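Local coordinates for protein arabinogalactan endo-1,4-beta-galactosidase (PDB 7OSK) that probably hydrolyses internal beta-1,4-galactosidic linkages of arabinogalactan through its calcium-binding, family 53 glycoside hydrolase catalytic domain, at residues P183-I188 with K228-L233; V253-I258 with Y284-L289; A322-Q327 with L385-V390; Y263-G268 with T293-T298. All blocks are in the same frame, centred on the assembly; numbering follows the deposited sequence.

Contact 1. Residues P183-I188 with K228-L233; sequences PDMVQI and KIVIHL
Two groups of the 183-188 segment grip the carbonyl oxygen of Lys228. Val186 N donates to Lys228 O at 2.8 Å, nearly in line with the carbonyl bond (C=O...N 171°). Met185 CA adds a CA-H...O contact to the same oxygen. This is the parallel pairing of strands 185-188 and 228-234, the fourth and fifth strands of the closed TIM barrel. Helix 206-223 is the crossover between them, so the contact belongs to one beta-alpha-beta unit. The ladder starts where Lys228 N donates to Asp184 O at 3.2 Å. It continues with Val230 N to Val186 O at 2.7 Å and Ile188 N to Val230 O at 3.1 Å. The short strand axes lie 36° apart, in keeping with the twist of a barrel sheet.

Met185, Gln187 and Val230 sit on the face turned from helix 206-223. The extended chain of Met185 crosses the bent chain of Lys228, and their CE atoms meet at 3.8 Å. Met185 CB also rests on Val230 CG2. Farther along, the flat end of Gln187 stands almost upright against the His232 ring, the two planes being 83° apart. Gln187 CG packs on His232 CB at 4.0 Å, while His232 NE2 is hydrogen-bonded to Ser261 OG on the next strand. Asp184, just before the strand, accepts from Val131 N through OD2, a link to strand 130-135. Ile229 lies on the opposite face. Ile188 and Ile229 both touch helix 206-223, and Ile188 CG1 meets Ile229 CG2 at 3.6 Å.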
loop_
_atom_site.group_PDB
_atom_site.type_symbol
_atom_site.label_atom_id
_atom_site.label_comp_id
_atom_site.label_asym_id
_atom_site.label_seq_id
_atom_site.Cartn_x
_atom_site.Cartn_y
_atom_site.Cartn_z
ATOM N N PRO A 183 -3.640 8.761 -11.143
ATOM C CA PRO A 183 -4.163 7.647 -10.345
ATOM C C PRO A 183 -5.674 7.696 -10.151
ATOM O O PRO A 183 -6.233 8.769 -9.923
ATOM C CB PRO A 183 -3.444 7.814 -9.006
ATOM C CG PRO A 183 -3.160 9.267 -8.908
ATOM C CD PRO A 183 -2.894 9.727 -10.313
ATOM N N ASP A 184 -6.321 6.538 -10.240
ATOM C CA ASP A 184 -7.756 6.445 -10.016
ATOM C C ASP A 184 -8.083 6.780 -8.568
ATOM O O ASP A 184 -9.139 7.339 -8.275
ATOM C CB ASP A 184 -8.270 5.046 -10.359
ATOM C CG ASP A 184 -7.844 4.588 -11.742
ATOM O OD1 ASP A 184 -8.538 4.923 -12.726
ATOM O OD2 ASP A 184 -6.812 3.889 -11.843
ATOM N N MET A 185 -7.161 6.434 -7.672
ATOM C CA MET A 185 -7.328 6.681 -6.243
ATOM C C MET A 185 -6.081 7.309 -5.634
ATOM O O MET A 185 -4.959 6.955 -5.987
ATOM C CB MET A 185 -7.659 5.379 -5.515
ATOM C CG MET A 185 -9.038 4.857 -5.839
ATOM S SD MET A 185 -9.532 3.416 -4.884
ATOM C CE MET A 185 -11.244 3.284 -5.404
ATOM N N VAL A 186 -6.294 8.242 -4.715
ATOM C CA VAL A 186 -5.202 8.886 -3.999
ATOM C C VAL A 186 -5.346 8.633 -2.504
ATOM O O VAL A 186 -6.447 8.662 -1.956
ATOM C CB VAL A 186 -5.159 10.402 -4.283
ATOM C CG1 VAL A 186 -4.180 11.111 -3.342
ATOM C CG2 VAL A 186 -4.776 10.646 -5.735
ATOM N N GLN A 187 -4.214 8.381 -1.859
ATOM C CA GLN A 187 -4.178 8.077 -0.436
ATOM C C GLN A 187 -3.468 9.188 0.330
ATOM O O GLN A 187 -2.245 9.306 0.297
ATOM C CB GLN A 187 -3.502 6.720 -0.222
ATOM C CG GLN A 187 -3.021 6.450 1.190
ATOM C CD GLN A 187 -2.605 5.001 1.429
ATOM O OE1 GLN A 187 -1.963 4.700 2.434
ATOM N NE2 GLN A 187 -2.971 4.100 0.517
ATOM N N ILE A 188 -4.262 10.001 1.020
ATOM C CA ILE A 188 -3.754 11.181 1.709
ATOM C C ILE A 188 -2.980 10.776 2.962
ATOM O O ILE A 188 -3.552 10.640 4.044
ATOM C CB ILE A 188 -4.899 12.150 2.109
ATOM C CG1 ILE A 188 -5.856 12.393 0.936
ATOM C CG2 ILE A 188 -4.332 13.471 2.618
ATOM C CD1 ILE A 188 -5.216 13.039 -0.278
ATOM N N LYS A 228 -10.623 9.485 -6.369
ATOM C CA LYS A 228 -11.199 9.107 -5.085
ATOM C C LYS A 228 -10.174 9.206 -3.966
ATOM O O LYS A 228 -9.018 8.806 -4.121
ATOM C CB LYS A 228 -11.780 7.694 -5.157
ATOM C CG LYS A 228 -13.091 7.641 -5.939
ATOM C CD LYS A 228 -13.305 6.322 -6.671
ATOM C CE LYS A 228 -12.279 6.091 -7.781
ATOM N NZ LYS A 228 -12.741 6.566 -9.117
ATOM N N ILE A 229 -10.626 9.743 -2.838
ATOM C CA ILE A 229 -9.766 10.010 -1.699
ATOM C C ILE A 229 -9.757 8.826 -0.745
ATOM O O ILE A 229 -10.807 8.270 -0.426
ATOM C CB ILE A 229 -10.227 11.270 -0.950
ATOM C CG1 ILE A 229 -10.392 12.439 -1.927
ATOM C CG2 ILE A 229 -9.258 11.619 0.168
ATOM C CD1 ILE A 229 -9.179 12.699 -2.803
ATOM N N VAL A 230 -8.563 8.451 -0.297
ATOM C CA VAL A 230 -8.392 7.305 0.585
ATOM C C VAL A 230 -7.753 7.718 1.905
ATOM O O VAL A 230 -6.642 8.247 1.933
ATOM C CB VAL A 230 -7.523 6.217 -0.070
ATOM C CG1 VAL A 230 -7.421 4.997 0.830
ATOM C CG2 VAL A 230 -8.085 5.832 -1.431
ATOM N N ILE A 231 -8.475 7.472 2.994
ATOM C CA ILE A 231 -7.948 7.660 4.338
ATOM C C ILE A 231 -7.443 6.318 4.854
ATOM O O ILE A 231 -8.224 5.386 5.058
ATOM C CB ILE A 231 -9.018 8.234 5.292
ATOM C CG1 ILE A 231 -9.421 9.648 4.857
ATOM C CG2 ILE A 231 -8.516 8.245 6.732
ATOM C CD1 ILE A 231 -8.289 10.668 4.880
ATOM N N HIS A 232 -6.133 6.234 5.065
ATOM C CA HIS A 232 -5.482 4.977 5.416
ATOM C C HIS A 232 -5.175 4.905 6.906
ATOM O O HIS A 232 -4.578 5.822 7.472
ATOM C CB HIS A 232 -4.195 4.815 4.600
ATOM C CG HIS A 232 -3.513 3.499 4.791
ATOM N ND1 HIS A 232 -2.209 3.273 4.392
ATOM C CD2 HIS A 232 -3.941 2.332 5.329
ATOM C CE1 HIS A 232 -1.869 2.035 4.679
ATOM N NE2 HIS A 232 -2.903 1.439 5.251
ATOM N N LEU A 233 -5.599 3.810 7.531
ATOM C CA LEU A 233 -5.323 3.563 8.942
ATOM C C LEU A 233 -4.695 2.189 9.130
ATOM O O LEU A 233 -4.898 1.290 8.316
ATOM C CB LEU A 233 -6.606 3.669 9.769
ATOM C CG LEU A 233 -7.253 5.052 9.860
ATOM C CD1 LEU A 233 -8.509 4.973 10.712
ATOM C CD2 LEU A 233 -6.287 6.081 10.427
#

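Contact 2. Residues V253-I258 with Y284-L289; sequences VSFDVI and YDKKIL
Phe255 and Lys286 are brought together by their torsions. With Phe255 CG between its backbone N and carbonyl carbon (chi1 61°), the ring presents one face to Lys286. Lys286 runs straight from CB to CE, and its one bend, at chi4 (-59°), sets NZ above the Phe255 ring. Lys286 NZ lies 4.5 Å from the centroid of the Phe255 ring and 5° off its normal, a cation-pi contact over the face. Lys286 CE lies 3.9 Å from the Phe255 centroid, a CH-pi contact. The two side chains cross at about a right angle. Lys286 NZ also donates to Phe255 O, though the modelled bond is very short and its exact length is doubtful.

The backbones beyond them enter strands 257-261 and 287-293, the sixth and seventh strands of the TIM barrel, joined by helix 270-283. Lys287 N donates to Asp256 O at 3.1 Å, Ile258 N to Lys287 O at 2.8 Å, and Leu289 N to Ile258 O at 2.9 Å. Asp256 uses its side chain elsewhere: OD2 accepts from Ile229 N on the neighbouring strand.

Two apolar pairs flank the ladder. On one face Val257 CG1 meets Leu289 CB at 3.5 Å, and both residues touch Leu347 of strand 346-352. On the other face Ile258 CD1 approaches Tyr284 CD2 at 4.1 Å. Tyr284 OH is hydrogen-bonded to Asp246 OD1 of helix 238-250.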
loop_
_atom_site.group_PDB
_atom_site.type_symbol
_atom_site.label_atom_id
_atom_site.label_comp_id
_atom_site.label_asym_id
_atom_site.label_seq_id
_atom_site.Cartn_x
_atom_site.Cartn_y
_atom_site.Cartn_z
ATOM N N VAL A 253 -13.940 16.667 6.659
ATOM C CA VAL A 253 -13.021 15.962 5.774
ATOM C C VAL A 253 -13.803 15.021 4.865
ATOM O O VAL A 253 -14.383 14.035 5.322
ATOM C CB VAL A 253 -11.959 15.163 6.564
ATOM C CG1 VAL A 253 -11.056 14.375 5.618
ATOM C CG2 VAL A 253 -11.128 16.097 7.424
ATOM N N SER A 254 -13.816 15.340 3.575
ATOM C CA SER A 254 -14.522 14.533 2.591
ATOM C C SER A 254 -13.581 13.514 1.960
ATOM O O SER A 254 -12.546 13.870 1.397
ATOM C CB SER A 254 -15.144 15.423 1.512
ATOM O OG SER A 254 -14.160 16.222 0.878
ATOM N N PHE A 255 -13.947 12.242 2.073
ATOM C CA PHE A 255 -13.179 11.163 1.470
ATOM C C PHE A 255 -14.119 10.028 1.098
ATOM O O PHE A 255 -15.262 9.995 1.550
ATOM C CB PHE A 255 -12.086 10.671 2.420
ATOM C CG PHE A 255 -12.611 10.111 3.707
ATOM C CD1 PHE A 255 -13.067 10.953 4.707
ATOM C CD2 PHE A 255 -12.647 8.745 3.919
ATOM C CE1 PHE A 255 -13.554 10.444 5.893
ATOM C CE2 PHE A 255 -13.131 8.228 5.105
ATOM C CZ PHE A 255 -13.584 9.079 6.093
ATOM N N ASP A 256 -13.632 9.098 0.283
ATOM C CA ASP A 256 -14.477 8.048 -0.276
ATOM C C ASP A 256 -14.152 6.674 0.300
ATOM O O ASP A 256 -15.050 5.857 0.508
ATOM C CB ASP A 256 -14.332 8.015 -1.800
ATOM C CG ASP A 256 -14.617 9.360 -2.441
ATOM O OD1 ASP A 256 -15.807 9.733 -2.539
ATOM O OD2 ASP A 256 -13.654 10.041 -2.855
ATOM N N VAL A 257 -12.871 6.426 0.562
ATOM C CA VAL A 257 -12.415 5.093 0.943
ATOM C C VAL A 257 -11.760 5.074 2.320
ATOM O O VAL A 257 -10.990 5.969 2.665
ATOM C CB VAL A 257 -11.409 4.534 -0.084
ATOM C CG1 VAL A 257 -11.117 3.065 0.195
ATOM C CG2 VAL A 257 -11.942 4.705 -1.498
ATOM N N ILE A 258 -12.087 4.044 3.096
ATOM C CA ILE A 258 -11.411 3.768 4.358
ATOM C C ILE A 258 -10.458 2.602 4.155
ATOM O O ILE A 258 -10.889 1.454 4.044
ATOM C CB ILE A 258 -12.407 3.434 5.484
ATOM C CG1 ILE A 258 -13.318 4.632 5.750
ATOM C CG2 ILE A 258 -11.665 3.041 6.763
ATOM C CD1 ILE A 258 -14.568 4.286 6.525
ATOM N N TYR A 284 -20.726 3.590 8.689
ATOM C CA TYR A 284 -20.324 4.515 7.632
ATOM C C TYR A 284 -20.816 4.075 6.256
ATOM O O TYR A 284 -20.852 2.881 5.951
ATOM C CB TYR A 284 -18.800 4.652 7.603
ATOM C CG TYR A 284 -18.188 4.980 8.944
ATOM C CD1 TYR A 284 -18.438 6.197 9.561
ATOM C CD2 TYR A 284 -17.351 4.077 9.587
ATOM C CE1 TYR A 284 -17.880 6.502 10.785
ATOM C CE2 TYR A 284 -16.787 4.375 10.811
ATOM C CZ TYR A 284 -17.056 5.590 11.405
ATOM O OH TYR A 284 -16.502 5.900 12.621
ATOM N N ASP A 285 -21.195 5.052 5.433
ATOM C CA ASP A 285 -21.540 4.806 4.037
ATOM C C ASP A 285 -20.340 5.170 3.166
ATOM O O ASP A 285 -20.387 6.108 2.367
ATOM C CB ASP A 285 -22.782 5.607 3.621
ATOM C CG ASP A 285 -24.077 4.818 3.779
ATOM O OD1 ASP A 285 -24.080 3.591 3.531
ATOM O OD2 ASP A 285 -25.098 5.431 4.159
ATOM N N LYS A 286 -19.256 4.424 3.350
ATOM C CA LYS A 286 -18.043 4.606 2.565
ATOM C C LYS A 286 -17.431 3.255 2.230
ATOM O O LYS A 286 -17.804 2.234 2.811
ATOM C CB LYS A 286 -17.037 5.473 3.320
ATOM C CG LYS A 286 -17.491 6.908 3.499
ATOM C CD LYS A 286 -16.469 7.726 4.260
ATOM C CE LYS A 286 -16.935 9.160 4.443
ATOM N NZ LYS A 286 -17.180 9.840 3.143
ATOM N N LYS A 287 -16.489 3.257 1.294
ATOM C CA LYS A 287 -15.873 2.025 0.824
ATOM C C LYS A 287 -14.809 1.515 1.789
ATOM O O LYS A 287 -14.221 2.281 2.553
ATOM C CB LYS A 287 -15.265 2.233 -0.564
ATOM C CG LYS A 287 -16.287 2.578 -1.641
ATOM C CD LYS A 287 -17.296 1.451 -1.858
ATOM C CE LYS A 287 -18.451 1.890 -2.743
ATOM N NZ LYS A 287 -18.002 2.308 -4.100
ATOM N N ILE A 288 -14.578 0.207 1.737
ATOM C CA ILE A 288 -13.648 -0.468 2.633
ATOM C C ILE A 288 -12.527 -1.113 1.830
ATOM O O ILE A 288 -12.785 -1.930 0.947
ATOM C CB ILE A 288 -14.358 -1.548 3.471
ATOM C CG1 ILE A 288 -15.697 -1.027 4.007
ATOM C CG2 ILE A 288 -13.455 -2.023 4.604
ATOM C CD1 ILE A 288 -15.582 0.192 4.900
ATOM N N LEU A 289 -11.289 -0.746 2.148
ATOM C CA LEU A 289 -10.123 -1.206 1.398
ATOM C C LEU A 289 -9.026 -1.727 2.322
ATOM O O LEU A 289 -8.857 -1.235 3.436
ATOM C CB LEU A 289 -9.578 -0.065 0.531
ATOM C CG LEU A 289 -8.288 -0.326 -0.251
ATOM C CD1 LEU A 289 -8.521 -1.350 -1.350
ATOM C CD2 LEU A 289 -7.744 0.971 -0.829
#

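Contact 3. Residues A322-Q327 with L385-V390; sequences ASIQGQ and LPSLKV
Ile324 CA and Ser387 CA are the nearest CA atoms of the two segments, 6.0 Å apart. Ile324 stands in the first turn of helix 324-342. Ser323 is its N-cap, and Ser323 OG accepts from Gly326 N at 2.9 Å. Across from it the chain turns at 385-388, where Leu388 N donates to Leu385 O at 3.0 Å.

Ile324 fills the middle of the contact with two branches. Ile324 CG2, anti to the backbone N, meets Pro386 CG at 3.7 Å and also touches Ser387 CB and OG. Ile324 CD1 reaches on to Leu385 CD2 at 3.9 Å, the two side chains meeting at a slant. Gln327, one turn later, has an extended chain that carries its amide to Ser387. Ser387 OG donates to Gln327 OE1 at 2.7 Å, tilted 25° from the amide carbonyl plane. Gln327 NE2 is hydrogen-bonded to Tyr351 OH and Ala376 O, so both ends of the buried amide are fixed. An alanine here would probably leave Ser387 OG, Tyr351 OH and Ala376 O without their shared partner.

The calcium ligand Glu373 is about 9 Å from Leu385, side chain to side chain. The arrangement belongs to the TIM barrel's outer layer: the start of helix 324-342, which precedes the eighth strand, packs on the chain that follows that strand.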
loop_
_atom_site.group_PDB
_atom_site.type_symbol
_atom_site.label_atom_id
_atom_site.label_comp_id
_atom_site.label_asym_id
_atom_site.label_seq_id
_atom_site.Cartn_x
_atom_site.Cartn_y
_atom_site.Cartn_z
ATOM N N ALA A 322 3.758 -20.645 7.514
ATOM C CA ALA A 322 4.619 -19.924 6.577
ATOM C C ALA A 322 5.052 -20.787 5.392
ATOM O O ALA A 322 6.223 -21.138 5.269
ATOM C CB ALA A 322 5.844 -19.385 7.303
ATOM N N SER A 323 4.098 -21.126 4.531
ATOM C CA SER A 323 4.390 -21.823 3.282
ATOM C C SER A 323 3.731 -21.087 2.129
ATOM O O SER A 323 2.948 -20.163 2.343
ATOM C CB SER A 323 3.897 -23.269 3.324
ATOM O OG SER A 323 2.495 -23.317 3.535
ATOM N N ILE A 324 4.032 -21.508 0.906
ATOM C CA ILE A 324 3.426 -20.895 -0.265
ATOM C C ILE A 324 1.918 -21.123 -0.230
ATOM O O ILE A 324 1.140 -20.240 -0.586
ATOM C CB ILE A 324 4.022 -21.454 -1.572
ATOM C CG1 ILE A 324 5.545 -21.269 -1.570
ATOM C CG2 ILE A 324 3.385 -20.768 -2.777
ATOM C CD1 ILE A 324 6.247 -21.735 -2.835
ATOM N N GLN A 325 1.514 -22.311 0.210
ATOM C CA GLN A 325 0.101 -22.622 0.403
ATOM C C GLN A 325 -0.489 -21.776 1.528
ATOM O O GLN A 325 -1.600 -21.256 1.411
ATOM C CB GLN A 325 -0.085 -24.109 0.719
ATOM C CG GLN A 325 -1.536 -24.535 0.918
ATOM C CD GLN A 325 -2.335 -24.494 -0.367
ATOM O OE1 GLN A 325 -2.207 -25.374 -1.218
ATOM N NE2 GLN A 325 -3.168 -23.468 -0.516
ATOM N N GLY A 326 0.256 -21.655 2.622
ATOM C CA GLY A 326 -0.199 -20.905 3.777
ATOM C C GLY A 326 -0.371 -19.435 3.459
ATOM O O GLY A 326 -1.250 -18.770 4.009
ATOM N N GLN A 327 0.476 -18.928 2.569
ATOM C CA GLN A 327 0.380 -17.550 2.107
ATOM C C GLN A 327 -0.887 -17.367 1.282
ATOM O O GLN A 327 -1.648 -16.423 1.487
ATOM C CB GLN A 327 1.612 -17.171 1.278
ATOM C CG GLN A 327 1.590 -15.744 0.731
ATOM C CD GLN A 327 2.730 -15.460 -0.232
ATOM O OE1 GLN A 327 2.989 -16.233 -1.154
ATOM N NE2 GLN A 327 3.416 -14.342 -0.020
ATOM N N LEU A 385 5.848 -17.108 -7.516
ATOM C CA LEU A 385 5.371 -18.185 -6.663
ATOM C C LEU A 385 4.010 -18.660 -7.158
ATOM O O LEU A 385 3.235 -17.864 -7.687
ATOM C CB LEU A 385 5.273 -17.721 -5.210
ATOM C CG LEU A 385 6.578 -17.255 -4.561
ATOM C CD1 LEU A 385 6.306 -16.640 -3.196
ATOM C CD2 LEU A 385 7.565 -18.407 -4.440
ATOM N N PRO A 386 3.707 -19.957 -6.986
ATOM C CA PRO A 386 2.403 -20.454 -7.439
ATOM C C PRO A 386 1.232 -19.860 -6.657
ATOM O O PRO A 386 0.082 -20.104 -7.017
ATOM C CB PRO A 386 2.501 -21.969 -7.214
ATOM C CG PRO A 386 3.585 -22.150 -6.210
ATOM C CD PRO A 386 4.552 -21.031 -6.435
ATOM N N SER A 387 1.524 -19.091 -5.610
ATOM C CA SER A 387 0.484 -18.437 -4.821
ATOM C C SER A 387 0.093 -17.085 -5.415
ATOM O O SER A 387 -0.786 -16.402 -4.894
ATOM C CB SER A 387 0.947 -18.258 -3.371
ATOM O OG SER A 387 2.188 -17.581 -3.307
ATOM N N LEU A 388 0.749 -16.702 -6.504
ATOM C CA LEU A 388 0.429 -15.454 -7.185
ATOM C C LEU A 388 -0.870 -15.599 -7.970
ATOM O O LEU A 388 -1.473 -14.607 -8.371
ATOM C CB LEU A 388 1.574 -15.041 -8.116
ATOM C CG LEU A 388 1.447 -13.698 -8.842
ATOM C CD1 LEU A 388 1.297 -12.537 -7.868
ATOM C CD2 LEU A 388 2.646 -13.481 -9.744
ATOM N N LYS A 389 -1.296 -16.842 -8.180
ATOM C CA LYS A 389 -2.533 -17.127 -8.899
ATOM C C LYS A 389 -3.754 -16.984 -7.996
ATOM O O LYS A 389 -4.877 -17.268 -8.410
ATOM C CB LYS A 389 -2.498 -18.538 -9.489
ATOM C CG LYS A 389 -1.368 -18.784 -10.468
ATOM C CD LYS A 389 -1.346 -20.238 -10.909
ATOM C CE LYS A 389 -0.222 -20.509 -11.893
ATOM N NZ LYS A 389 -0.154 -21.949 -12.267
ATOM N N VAL A 390 -3.533 -16.553 -6.759
ATOM C CA VAL A 390 -4.624 -16.405 -5.806
ATOM C C VAL A 390 -5.587 -15.315 -6.268
ATOM O O VAL A 390 -6.783 -15.378 -5.996
ATOM C CB VAL A 390 -4.096 -16.078 -4.389
ATOM C CG1 VAL A 390 -3.431 -14.704 -4.359
ATOM C CG2 VAL A 390 -5.219 -16.158 -3.362
#

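Contact 4. Residues Y263-G268 with T293-T298; sequences YPYWHG and TAYAWT
Tyr263, Pro264 and Tyr265 form a knobbly surface that receives the chain at Thr293-Tyr295. The segments lie at the C-terminal ends of barrel strands 257-261 and 287-293, the end of the TIM barrel where active sites of this fold lie. A hexane-1,6-diol molecule, probably from the crystallisation liquor, is bound near the Tyr263 side chain.

Ala294 is taken up in the hollow between the Tyr263 and Tyr265 rings. With CG anti to its carbonyl carbon (chi1 -61°), Tyr263 lays its ring against Ala294. Ala294 N touches Tyr263 CE1 at 3.5 Å. Ala294 CB is a small bump set at the edge of the Tyr263 ring, in its plane, 3.8 Å from Tyr263 CE1. Tyr263 OH is hydrogen-bonded to Glu292 OE1. A leucine in place of Tyr263 would probably leave Glu292 OE1 without this phenol partner and open a gap beside Ala294.

The Tyr265 and Tyr295 side chains run past one another, pointing opposite ways. Tyr295 CD1 comes in at the edge of the Tyr265 ring, 4.0 Å from Tyr265 CD2. Pro264 backs the Tyr295 ring, with Pro264 CG 4.3 Å from Tyr295 CD1. Phe309 meets both tyrosines edge-to-face, and Tyr265 OH is hydrogen-bonded to Gln375 NE2. No hydrogen bond links the two segments, so shape carries the contact. On the far side of the hollow, Tyr265 CE2 rests 3.5 Å from Ala294 O.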
loop_
_atom_site.group_PDB
_atom_site.type_symbol
_atom_site.label_atom_id
_atom_site.label_comp_id
_atom_site.label_asym_id
_atom_site.label_seq_id
_atom_site.Cartn_x
_atom_site.Cartn_y
_atom_site.Cartn_z
ATOM N N TYR A 263 -1.792 -6.717 8.853
ATOM C CA TYR A 263 -0.808 -7.784 8.954
ATOM C C TYR A 263 -1.198 -8.666 10.142
ATOM O O TYR A 263 -1.089 -8.228 11.289
ATOM C CB TYR A 263 0.601 -7.219 9.136
ATOM C CG TYR A 263 1.062 -6.351 7.983
ATOM C CD1 TYR A 263 1.499 -6.918 6.793
ATOM C CD2 TYR A 263 1.061 -4.965 8.086
ATOM C CE1 TYR A 263 1.920 -6.133 5.740
ATOM C CE2 TYR A 263 1.482 -4.171 7.039
ATOM C CZ TYR A 263 1.911 -4.759 5.869
ATOM O OH TYR A 263 2.330 -3.965 4.827
ATOM N N PRO A 264 -1.673 -9.899 9.875
ATOM C CA PRO A 264 -2.209 -10.754 10.944
ATOM C C PRO A 264 -1.251 -10.957 12.116
ATOM O O PRO A 264 -1.690 -11.055 13.262
ATOM C CB PRO A 264 -2.462 -12.089 10.233
ATOM C CG PRO A 264 -2.588 -11.750 8.805
ATOM C CD PRO A 264 -1.675 -10.593 8.575
ATOM N N TYR A 265 0.044 -11.015 11.821
ATOM C CA TYR A 265 1.059 -11.258 12.844
ATOM C C TYR A 265 1.331 -10.018 13.696
ATOM O O TYR A 265 2.195 -10.039 14.574
ATOM C CB TYR A 265 2.364 -11.747 12.195
ATOM C CG TYR A 265 2.778 -10.997 10.941
ATOM C CD1 TYR A 265 3.434 -9.774 11.017
ATOM C CD2 TYR A 265 2.516 -11.520 9.681
ATOM C CE1 TYR A 265 3.817 -9.094 9.870
ATOM C CE2 TYR A 265 2.893 -10.849 8.533
ATOM C CZ TYR A 265 3.544 -9.639 8.634
ATOM O OH TYR A 265 3.917 -8.974 7.490
ATOM N N TRP A 266 0.587 -8.945 13.438
ATOM C CA TRP A 266 0.744 -7.689 14.163
ATOM C C TRP A 266 -0.581 -7.174 14.701
ATOM O O TRP A 266 -0.661 -6.710 15.836
ATOM C CB TRP A 266 1.353 -6.617 13.255
ATOM C CG TRP A 266 2.839 -6.663 13.121
ATOM C CD1 TRP A 266 3.726 -7.278 13.956
ATOM C CD2 TRP A 266 3.618 -6.059 12.084
ATOM N NE1 TRP A 266 5.009 -7.094 13.501
ATOM C CE2 TRP A 266 4.969 -6.350 12.352
ATOM C CE3 TRP A 266 3.304 -5.301 10.951
ATOM C CZ2 TRP A 266 6.005 -5.909 11.532
ATOM C CZ3 TRP A 266 4.333 -4.866 10.137
ATOM C CH2 TRP A 266 5.667 -5.172 10.431
ATOM N N HIS A 267 -1.618 -7.260 13.875
ATOM C CA HIS A 267 -2.848 -6.515 14.111
ATOM C C HIS A 267 -3.999 -7.373 14.629
ATOM O O HIS A 267 -4.944 -6.848 15.216
ATOM C CB HIS A 267 -3.256 -5.804 12.820
ATOM C CG HIS A 267 -2.271 -4.767 12.374
ATOM N ND1 HIS A 267 -1.935 -4.578 11.052
ATOM C CD2 HIS A 267 -1.550 -3.862 13.079
ATOM C CE1 HIS A 267 -1.047 -3.604 10.960
ATOM N NE2 HIS A 267 -0.798 -3.151 12.175
ATOM N N GLY A 268 -3.925 -8.683 14.419
ATOM C CA GLY A 268 -4.898 -9.592 15.001
ATOM C C GLY A 268 -5.289 -10.768 14.127
ATOM O O GLY A 268 -4.681 -11.028 13.088
ATOM N N THR A 293 -1.214 -5.522 3.215
ATOM C CA THR A 293 -1.298 -6.807 3.890
ATOM C C THR A 293 -0.266 -7.741 3.278
ATOM O O THR A 293 0.108 -7.584 2.116
ATOM C CB THR A 293 -2.707 -7.426 3.784
ATOM O OG1 THR A 293 -2.756 -8.639 4.542
ATOM C CG2 THR A 293 -3.069 -7.722 2.336
ATOM N N ALA A 294 0.205 -8.705 4.061
ATOM C CA ALA A 294 1.189 -9.657 3.567
ATOM C C ALA A 294 1.340 -10.835 4.510
ATOM O O ALA A 294 0.909 -10.782 5.660
ATOM C CB ALA A 294 2.532 -8.974 3.369
ATOM N N TYR A 295 1.952 -11.902 4.010
ATOM C CA TYR A 295 2.283 -13.050 4.839
ATOM C C TYR A 295 3.504 -13.762 4.278
ATOM O O TYR A 295 3.917 -13.502 3.147
ATOM C CB TYR A 295 1.106 -14.020 4.934
ATOM C CG TYR A 295 1.100 -14.799 6.224
ATOM C CD1 TYR A 295 0.683 -14.208 7.408
ATOM C CD2 TYR A 295 1.525 -16.118 6.265
ATOM C CE1 TYR A 295 0.680 -14.907 8.592
ATOM C CE2 TYR A 295 1.527 -16.830 7.448
ATOM C CZ TYR A 295 1.103 -16.218 8.612
ATOM O OH TYR A 295 1.098 -16.911 9.800
ATOM N N ALA A 296 4.074 -14.658 5.078
ATOM C CA ALA A 296 5.303 -15.342 4.704
ATOM C C ALA A 296 5.027 -16.624 3.926
ATOM O O ALA A 296 4.249 -17.472 4.364
ATOM C CB ALA A 296 6.125 -15.647 5.941
ATOM N N TRP A 297 5.666 -16.753 2.765
ATOM C CA TRP A 297 5.624 -17.991 1.994
ATOM C C TRP A 297 6.761 -18.916 2.426
ATOM O O TRP A 297 6.819 -20.078 2.019
ATOM C CB TRP A 297 5.708 -17.703 0.492
ATOM C CG TRP A 297 6.958 -16.968 0.070
ATOM C CD1 TRP A 297 7.158 -15.620 0.078
ATOM C CD2 TRP A 297 8.172 -17.548 -0.426
ATOM N NE1 TRP A 297 8.421 -15.323 -0.375
ATOM C CE2 TRP A 297 9.064 -16.490 -0.690
ATOM C CE3 TRP A 297 8.592 -18.859 -0.667
ATOM C CZ2 TRP A 297 10.349 -16.701 -1.184
ATOM C CZ3 TRP A 297 9.868 -19.066 -1.157
ATOM C CH2 TRP A 297 10.731 -17.993 -1.411
ATOM N N THR A 298 7.659 -18.391 3.257
ATOM C CA THR A 298 8.760 -19.169 3.813
ATOM C C THR A 298 9.354 -18.436 5.010
ATOM O O THR A 298 9.005 -17.289 5.275
ATOM C CB THR A 298 9.869 -19.426 2.774
ATOM O OG1 THR A 298 10.934 -20.172 3.379
ATOM C CG2 THR A 298 10.419 -18.113 2.237
#

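Contacts 1 and 2 are sheet contacts of the barrel wall, and they share a border: strands 228-234 and 257-261 are neighbours, and Ile231 of contact 1 packs on Phe255 of contact 2. Contact 1 is the most central of the four. Both rely on backbone ladders, but contact 2 adds a partly exposed lysine over an aromatic face and includes one exposed residue. Contact 4 follows the same two strands as contact 2 to the other end of the barrel. All its touching residues are buried, and aromatic packing replaces the ladder. Contact 3 is peripheral though largely buried, and joins a helix start to a late loop. It touches contact 4 where Leu385 meets Trp297 and Gln327 meets Tyr295.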